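Local coordinates for small nuclear ribonucleoprotein homolog (PDB 1M5Q), which probably binds RNA and is an Sm-like archaeal protein, extended by a C-terminal domain, whose toroidal assembly is a 14-mer, at residues H[13-18]-H[57-62]; H[9-14]-H[64-69]; H[20-25]-H[42-47]. One frame throughout, in Å; residues are numbered along the deposited sequence.

Contact 1: H[13-18]-H[57-62]; sequences VQVVLS and RYIVHI
Val-16 and His-61 form the hydrogen-bonded pair at the middle of this antiparallel contact. Val-16 N donates to His-61 O at 3.0 Å and nearly straight (169°), while Val-16 O takes the N-H of Val-60 at 2.7 Å. The side chains of Val-16 and His-61 lie side by side and point the same way, and CB of Val-16 sits over one face of the imidazole, 3.8 Å from its centroid and displaced toward the CE1-NE2 rim. The first torsion of His-61 (chi1 62°) sets CG between its own backbone N and carbonyl carbon, and the ring beyond it lies alongside the valine. Val-60 and His-61 both stand opposite Val-16, a classic beta bulge, which shifts the pairing by one residue where the last strand of the Sm fold, 59-64, runs against the first, 12-17. Beyond the bulge, Ser-18 N donates to Tyr-58 O at 2.8 Å. On the other sheet face, CD1 of Ile-62 is wedged against both methyls of Val-15, 3.3 Å from CG1 and equally near CG2, tighter than usual van der Waals contact. CG1 of Val-15 also meets CG2 of Ile-59 at 3.6 Å, and Ile-54 of strand 48-54 packs on Val-15, Leu-17 and Ile-59. Farther out, His-61 makes an edge-to-face stack with Tyr-23 of a neighbouring subunit, where His-61 and Ile-62 continue the sheet; Ser-18 OG is hydrogen-bonded to Tyr-58 OH of that same subunit.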
# COMPACT_ATOMS: atom_id res chain seq x y z
N VAL H 13 -5.28 -15.13 25.25
CA VAL H 13 -5.97 -14.99 23.98
C VAL H 13 -5.35 -16.04 23.08
O VAL H 13 -4.35 -16.71 23.44
CB VAL H 13 -5.69 -13.61 23.31
CG1 VAL H 13 -6.18 -12.41 24.23
CG2 VAL H 13 -4.21 -13.49 23.08
N GLN H 14 -5.94 -16.18 21.92
CA GLN H 14 -5.46 -17.08 20.89
C GLN H 14 -5.30 -16.23 19.61
O GLN H 14 -6.19 -15.42 19.28
CB GLN H 14 -6.50 -18.16 20.70
CG GLN H 14 -6.65 -18.70 19.37
CD GLN H 14 -7.61 -19.87 19.34
OE1 GLN H 14 -8.62 -19.86 18.61
NE2 GLN H 14 -7.31 -20.89 20.14
N VAL H 15 -4.19 -16.38 18.89
CA VAL H 15 -4.00 -15.63 17.66
C VAL H 15 -3.85 -16.61 16.50
O VAL H 15 -2.94 -17.47 16.50
CB VAL H 15 -2.72 -14.70 17.75
CG1 VAL H 15 -2.65 -13.83 16.52
CG2 VAL H 15 -2.79 -13.77 19.01
N VAL H 16 -4.71 -16.44 15.49
CA VAL H 16 -4.71 -17.32 14.32
C VAL H 16 -4.00 -16.66 13.16
O VAL H 16 -4.36 -15.56 12.73
CB VAL H 16 -6.17 -17.71 13.94
CG1 VAL H 16 -6.18 -18.59 12.68
CG2 VAL H 16 -6.82 -18.45 15.13
N LEU H 17 -2.97 -17.32 12.64
CA LEU H 17 -2.16 -16.78 11.60
C LEU H 17 -2.45 -17.34 10.22
O LEU H 17 -2.90 -18.47 10.10
CB LEU H 17 -0.67 -16.95 11.97
CG LEU H 17 -0.25 -16.65 13.45
CD1 LEU H 17 1.30 -16.65 13.55
CD2 LEU H 17 -0.77 -15.28 13.92
N SER H 18 -2.19 -16.54 9.19
CA SER H 18 -2.47 -16.98 7.82
C SER H 18 -1.59 -18.14 7.36
O SER H 18 -1.92 -18.78 6.35
CB SER H 18 -2.38 -15.81 6.80
OG SER H 18 -1.09 -15.20 6.77
N ARG H 57 0.52 -8.14 9.70
CA ARG H 57 0.12 -8.58 8.36
C ARG H 57 -0.33 -10.04 8.25
O ARG H 57 -1.08 -10.40 7.31
CB ARG H 57 1.27 -8.35 7.37
CG ARG H 57 1.25 -7.00 6.68
CD ARG H 57 2.55 -6.78 5.85
NE ARG H 57 3.57 -6.28 6.76
CZ ARG H 57 3.85 -4.98 6.91
NH1 ARG H 57 3.20 -4.09 6.18
NH2 ARG H 57 4.75 -4.59 7.81
N TYR H 58 0.12 -10.89 9.18
CA TYR H 58 -0.22 -12.32 9.14
C TYR H 58 -1.30 -12.78 10.11
O TYR H 58 -1.62 -14.01 10.17
CB TYR H 58 1.07 -13.15 9.34
CG TYR H 58 1.94 -13.10 8.09
CD1 TYR H 58 2.98 -12.18 7.97
CD2 TYR H 58 1.64 -13.90 6.98
CE1 TYR H 58 3.72 -12.06 6.79
CE2 TYR H 58 2.38 -13.80 5.77
CZ TYR H 58 3.42 -12.87 5.69
OH TYR H 58 4.16 -12.77 4.55
N ILE H 59 -1.87 -11.83 10.85
CA ILE H 59 -2.91 -12.15 11.84
C ILE H 59 -4.27 -12.15 11.20
O ILE H 59 -4.71 -11.11 10.64
CB ILE H 59 -2.93 -11.15 13.02
CG1 ILE H 59 -1.56 -11.14 13.71
CG2 ILE H 59 -4.00 -11.57 14.04
CD1 ILE H 59 -1.35 -10.11 14.84
N VAL H 60 -4.96 -13.30 11.29
CA VAL H 60 -6.28 -13.41 10.69
C VAL H 60 -7.28 -12.92 11.70
O VAL H 60 -8.19 -12.17 11.37
CB VAL H 60 -6.62 -14.88 10.29
CG1 VAL H 60 -7.98 -14.87 9.58
CG2 VAL H 60 -5.50 -15.47 9.38
N HIS H 61 -7.14 -13.36 12.93
CA HIS H 61 -7.99 -12.92 13.97
C HIS H 61 -7.41 -13.27 15.32
O HIS H 61 -6.48 -14.05 15.41
CB HIS H 61 -9.43 -13.46 13.81
CG HIS H 61 -9.54 -14.95 13.86
ND1 HIS H 61 -9.43 -15.75 12.74
CD2 HIS H 61 -9.81 -15.78 14.89
CE1 HIS H 61 -9.64 -17.01 13.08
NE2 HIS H 61 -9.87 -17.06 14.39
N ILE H 62 -7.99 -12.68 16.35
CA ILE H 62 -7.61 -12.83 17.74
C ILE H 62 -8.92 -13.19 18.48
O ILE H 62 -9.95 -12.50 18.35
CB ILE H 62 -7.11 -11.49 18.31
CG1 ILE H 62 -6.02 -10.92 17.40
CG2 ILE H 62 -6.64 -11.65 19.77
CD1 ILE H 62 -4.76 -11.51 17.58

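Contact 2: H[9-14]-H[64-69]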
# COMPACT_ATOMS: atom_id res chain seq x y z
N LEU H 9 -4.78 -6.98 28.36
CA LEU H 9 -3.42 -7.23 28.78
C LEU H 9 -3.38 -8.15 30.02
O LEU H 9 -4.11 -7.92 31.03
CB LEU H 9 -2.69 -5.91 29.13
CG LEU H 9 -2.44 -4.99 27.93
CD1 LEU H 9 -1.86 -3.63 28.41
CD2 LEU H 9 -1.54 -5.69 26.91
N GLY H 10 -2.52 -9.17 29.95
CA GLY H 10 -2.40 -10.14 31.02
C GLY H 10 -3.41 -11.29 30.86
O GLY H 10 -3.34 -12.29 31.56
N ARG H 11 -4.36 -11.16 29.93
CA ARG H 11 -5.34 -12.21 29.77
C ARG H 11 -4.92 -13.09 28.60
O ARG H 11 -4.21 -12.66 27.71
CB ARG H 11 -6.75 -11.65 29.50
CG ARG H 11 -7.18 -10.57 30.47
CD ARG H 11 -7.40 -11.15 31.86
NE ARG H 11 -8.67 -11.86 31.99
CZ ARG H 11 -9.84 -11.29 32.29
NH1 ARG H 11 -9.95 -9.97 32.49
NH2 ARG H 11 -10.91 -12.04 32.44
N GLU H 12 -5.40 -14.31 28.63
CA GLU H 12 -5.10 -15.31 27.64
C GLU H 12 -5.94 -15.13 26.39
O GLU H 12 -7.15 -14.97 26.46
CB GLU H 12 -5.35 -16.71 28.22
CG GLU H 12 -5.03 -17.76 27.21
CD GLU H 12 -4.63 -19.11 27.83
OE1 GLU H 12 -3.57 -19.20 28.52
OE2 GLU H 12 -5.39 -20.07 27.60
N VAL H 13 -5.28 -15.13 25.25
CA VAL H 13 -5.97 -14.99 23.98
C VAL H 13 -5.35 -16.04 23.08
O VAL H 13 -4.35 -16.71 23.44
CB VAL H 13 -5.69 -13.61 23.31
CG1 VAL H 13 -6.18 -12.41 24.23
CG2 VAL H 13 -4.21 -13.49 23.08
N GLN H 14 -5.94 -16.18 21.92
CA GLN H 14 -5.46 -17.08 20.89
C GLN H 14 -5.30 -16.23 19.61
O GLN H 14 -6.19 -15.42 19.28
CB GLN H 14 -6.50 -18.16 20.70
CG GLN H 14 -6.65 -18.70 19.37
CD GLN H 14 -7.61 -19.87 19.34
OE1 GLN H 14 -8.62 -19.86 18.61
NE2 GLN H 14 -7.31 -20.89 20.14
N SER H 64 -10.69 -14.38 22.33
CA SER H 64 -10.56 -14.46 23.79
C SER H 64 -10.76 -15.96 24.04
O SER H 64 -11.53 -16.64 23.37
CB SER H 64 -11.69 -13.71 24.46
OG SER H 64 -12.88 -14.38 24.05
N THR H 65 -10.09 -16.49 25.02
CA THR H 65 -10.22 -17.90 25.25
C THR H 65 -10.87 -18.24 26.57
O THR H 65 -11.14 -19.42 26.84
CB THR H 65 -8.84 -18.54 25.15
OG1 THR H 65 -7.91 -17.70 25.82
CG2 THR H 65 -8.40 -18.65 23.69
N GLU H 66 -11.13 -17.21 27.39
CA GLU H 66 -11.78 -17.36 28.69
C GLU H 66 -13.30 -17.34 28.52
O GLU H 66 -13.89 -16.47 27.87
CB GLU H 66 -11.30 -16.25 29.66
CG GLU H 66 -9.79 -16.40 30.07
CD GLU H 66 -9.19 -15.20 30.87
OE1 GLU H 66 -9.94 -14.55 31.64
OE2 GLU H 66 -7.96 -14.94 30.76
N ARG H 67 -13.95 -18.34 29.06
CA ARG H 67 -15.40 -18.37 28.99
C ARG H 67 -15.88 -17.32 29.98
O ARG H 67 -15.16 -17.02 30.91
CB ARG H 67 -15.91 -19.75 29.43
CG ARG H 67 -17.16 -20.17 28.72
CD ARG H 67 -17.74 -21.40 29.37
NE ARG H 67 -16.75 -22.47 29.45
CZ ARG H 67 -16.98 -23.62 30.08
NH1 ARG H 67 -18.16 -23.83 30.67
NH2 ARG H 67 -16.03 -24.56 30.11
N ARG H 68 -17.09 -16.79 29.80
CA ARG H 68 -17.65 -15.82 30.74
C ARG H 68 -18.14 -16.56 32.02
O ARG H 68 -18.44 -17.73 31.97
CB ARG H 68 -18.86 -15.09 30.13
CG ARG H 68 -18.56 -14.01 29.06
CD ARG H 68 -17.57 -12.97 29.54
NE ARG H 68 -17.41 -11.87 28.59
CZ ARG H 68 -16.68 -10.77 28.83
NH1 ARG H 68 -16.03 -10.61 29.99
NH2 ARG H 68 -16.65 -9.79 27.93
N ILE H 69 -18.20 -15.85 33.13
CA ILE H 69 -18.67 -16.41 34.40
C ILE H 69 -20.12 -16.93 34.36
O ILE H 69 -21.03 -16.24 33.87
CB ILE H 69 -18.58 -15.30 35.51
CG1 ILE H 69 -17.10 -15.10 35.88
CG2 ILE H 69 -19.37 -15.70 36.75
CD1 ILE H 69 -16.84 -13.82 36.73
O HOH W 1 -9.66 -13.96 27.15
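Arg-11 and Glu-66 meet in a salt bridge in which two guanidinium nitrogens converge on one carboxylate oxygen. NH2 and NE of Arg-11 approach side-on, NH2 at 2.8 Å from Glu-66 OE1 and NE at 3.0 Å from the same atom. OE1 lies almost in the guanidinium plane, whereas both nitrogens reach it on its syn side from the same face of the carboxylate; the two planes are 32° apart. The arginine chain bends at chi2 (-68°) and chi3 (-78°), which turn CD and then NE, and it crosses the glutamate at about a right angle. Glu-66 stays extended beyond CG, and its OE2 takes weak bonds from Arg-11 NE and from the backbone N of Glu-12, the latter at 3.4 Å. Thr-65 OG1, set between its backbone N and carbonyl carbon, gives a weak bond to Glu-12 O at 2.9 Å; a water also donates to that carbonyl. The CG2 branch of Thr-65 rests on CB of Gln-14 at 3.6 Å. These bonds tie the start of strand 12-17 to the linker that leaves the Sm sheet for helix 71-81, just past the bridge between Val-13 and Ser-64. Arg-11 NH1 has a second salt bridge, to Glu-91 of a neighbouring subunit. Paired with two carboxylates, the arginine probably has its charge well balanced, and it joins the linker glutamate to the neighbouring subunit.

Contact 3: H[20-25]-H[42-47]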
# COMPACT_ATOMS: atom_id res chain seq x y z
N GLY H 20 -1.46 -20.79 8.88
CA GLY H 20 -2.05 -21.95 9.50
C GLY H 20 -1.68 -22.15 10.96
O GLY H 20 -2.29 -23.01 11.62
N GLU H 21 -0.73 -21.39 11.52
CA GLU H 21 -0.46 -21.64 12.95
C GLU H 21 -1.44 -20.91 13.84
O GLU H 21 -2.07 -19.91 13.43
CB GLU H 21 0.93 -21.21 13.35
CG GLU H 21 2.10 -21.88 12.63
CD GLU H 21 3.44 -21.35 13.16
OE1 GLU H 21 3.97 -21.88 14.16
OE2 GLU H 21 3.96 -20.38 12.59
N VAL H 22 -1.58 -21.42 15.06
CA VAL H 22 -2.44 -20.84 16.06
C VAL H 22 -1.66 -20.72 17.36
O VAL H 22 -1.20 -21.75 17.89
CB VAL H 22 -3.70 -21.75 16.28
CG1 VAL H 22 -4.54 -21.15 17.42
CG2 VAL H 22 -4.56 -21.82 14.98
N TYR H 23 -1.43 -19.51 17.88
CA TYR H 23 -0.69 -19.39 19.16
C TYR H 23 -1.61 -18.94 20.28
O TYR H 23 -2.38 -18.00 20.13
CB TYR H 23 0.48 -18.37 19.10
CG TYR H 23 1.70 -18.88 18.36
CD1 TYR H 23 2.75 -19.49 19.05
CD2 TYR H 23 1.71 -18.91 16.98
CE1 TYR H 23 3.76 -20.14 18.36
CE2 TYR H 23 2.71 -19.58 16.28
CZ TYR H 23 3.73 -20.20 16.98
OH TYR H 23 4.63 -20.98 16.30
N LYS H 24 -1.48 -19.56 21.43
CA LYS H 24 -2.33 -19.22 22.54
C LYS H 24 -1.40 -18.75 23.66
O LYS H 24 -0.41 -19.39 23.96
CB LYS H 24 -3.12 -20.46 22.95
CG LYS H 24 -4.14 -20.21 24.05
CD LYS H 24 -5.00 -21.47 24.39
CE LYS H 24 -6.26 -21.08 25.22
NZ LYS H 24 -6.99 -22.25 25.93
N GLY H 25 -1.69 -17.62 24.29
CA GLY H 25 -0.81 -17.21 25.38
C GLY H 25 -1.34 -15.95 26.02
O GLY H 25 -2.42 -15.51 25.68
N SER H 42 2.04 -21.01 23.23
CA SER H 42 2.36 -22.26 22.61
C SER H 42 1.50 -22.40 21.35
O SER H 42 0.40 -21.84 21.28
CB SER H 42 2.14 -23.39 23.61
OG SER H 42 0.79 -23.42 23.96
N ASN H 43 2.00 -23.13 20.36
CA ASN H 43 1.29 -23.37 19.10
C ASN H 43 0.60 -24.73 19.20
O ASN H 43 0.63 -25.36 20.26
CB ASN H 43 2.29 -23.35 17.96
CG ASN H 43 3.48 -24.27 18.20
OD1 ASN H 43 3.36 -25.28 18.87
ND2 ASN H 43 4.62 -23.91 17.64
N LYS H 44 0.01 -25.22 18.11
CA LYS H 44 -0.72 -26.50 18.25
C LYS H 44 0.22 -27.68 18.33
O LYS H 44 -0.15 -28.72 18.83
CB LYS H 44 -1.73 -26.75 17.10
CG LYS H 44 -2.92 -25.78 17.04
CD LYS H 44 -3.97 -26.05 18.08
CE LYS H 44 -5.13 -25.08 17.91
NZ LYS H 44 -6.35 -25.33 18.78
N ALA H 45 1.43 -27.53 17.83
CA ALA H 45 2.38 -28.61 17.93
C ALA H 45 2.91 -28.73 19.38
O ALA H 45 3.75 -29.57 19.66
CB ALA H 45 3.52 -28.36 16.95
N GLY H 46 2.41 -27.93 20.32
CA GLY H 46 2.93 -28.05 21.68
C GLY H 46 4.20 -27.27 22.04
O GLY H 46 4.61 -27.29 23.20
N GLU H 47 4.82 -26.57 21.08
CA GLU H 47 6.03 -25.81 21.41
C GLU H 47 5.65 -24.61 22.25
O GLU H 47 4.56 -24.07 22.09
CB GLU H 47 6.73 -25.36 20.15
CG GLU H 47 7.17 -26.50 19.24
CD GLU H 47 7.56 -25.99 17.87
OE1 GLU H 47 8.51 -26.52 17.29
OE2 GLU H 47 6.90 -25.07 17.36
O HOH W 2 -0.29 -24.03 15.51
O HOH W 3 -2.48 -22.93 20.05
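The loop between strands 36-42 and 48-54 of the Sm sheet folds here into a type I turn, Asn-43 to Gly-46, which leans on the start of strand 22-30. Tyr-23 and Asn-43 carry the side-chain contact. They lie side by side, pointing the same way, with CB of Asn-43 over one face of the phenol ring, 3.9 Å from its centroid and offset toward the CE1-CZ rim. The asparagine CG stands between its own backbone N and carbonyl carbon (chi1 52°). From there ND2 donates to Tyr-23 OH at 3.2 Å, in the amide plane and nearly straight (167°), and also to Glu-47 OE2 at 2.6 Å. OD1 of Asn-43 accepts from Glu-47 N at 2.9 Å, so both ends of the amide are held and its rotation is fixed. Tyr-23 OH also approaches Glu-21 OE1, but the modelled bond is implausibly short and its exact geometry doubtful. Along the backbone, the two segments pair through Lys-24 and Ser-42, each N bonded to the other's O at 3.0 Å. A water bridges Val-22 N and Lys-44 N, and the aliphatic CE of Lys-44 touches CB of Val-22 at 4.0 Å. Phe-49 packs on both Tyr-23 and Asn-43, while Glu-21 packs on His-61 of a neighbouring subunit. The arrangement is that of an antiparallel pair passing into a beta turn, its first residue, Asn-43, bonded through its side-chain amide to the residue that follows the turn, in the bent sheet of an Sm fold.

Contact 1 is the most buried of the three, contact 2 is partly buried and contact 3 lies at the surface. Contacts 1 and 2 share strand 12-17, pairing its later half with strand 59-64 and its beginning with the linker that follows. Contact 3 belongs to the same sheet one strand over: strand 22-30 bonds to strand 12-17 through Val-15 N to Tyr-23 O, and Lys-24 forms a salt bridge with Glu-12 of contact 2. The chemistry changes accordingly, from aliphatic packing and backbone bonds in contact 1, to ion pairing in contact 2, to amide, phenol and water bonds in contact 3. All three also reach neighbouring subunits.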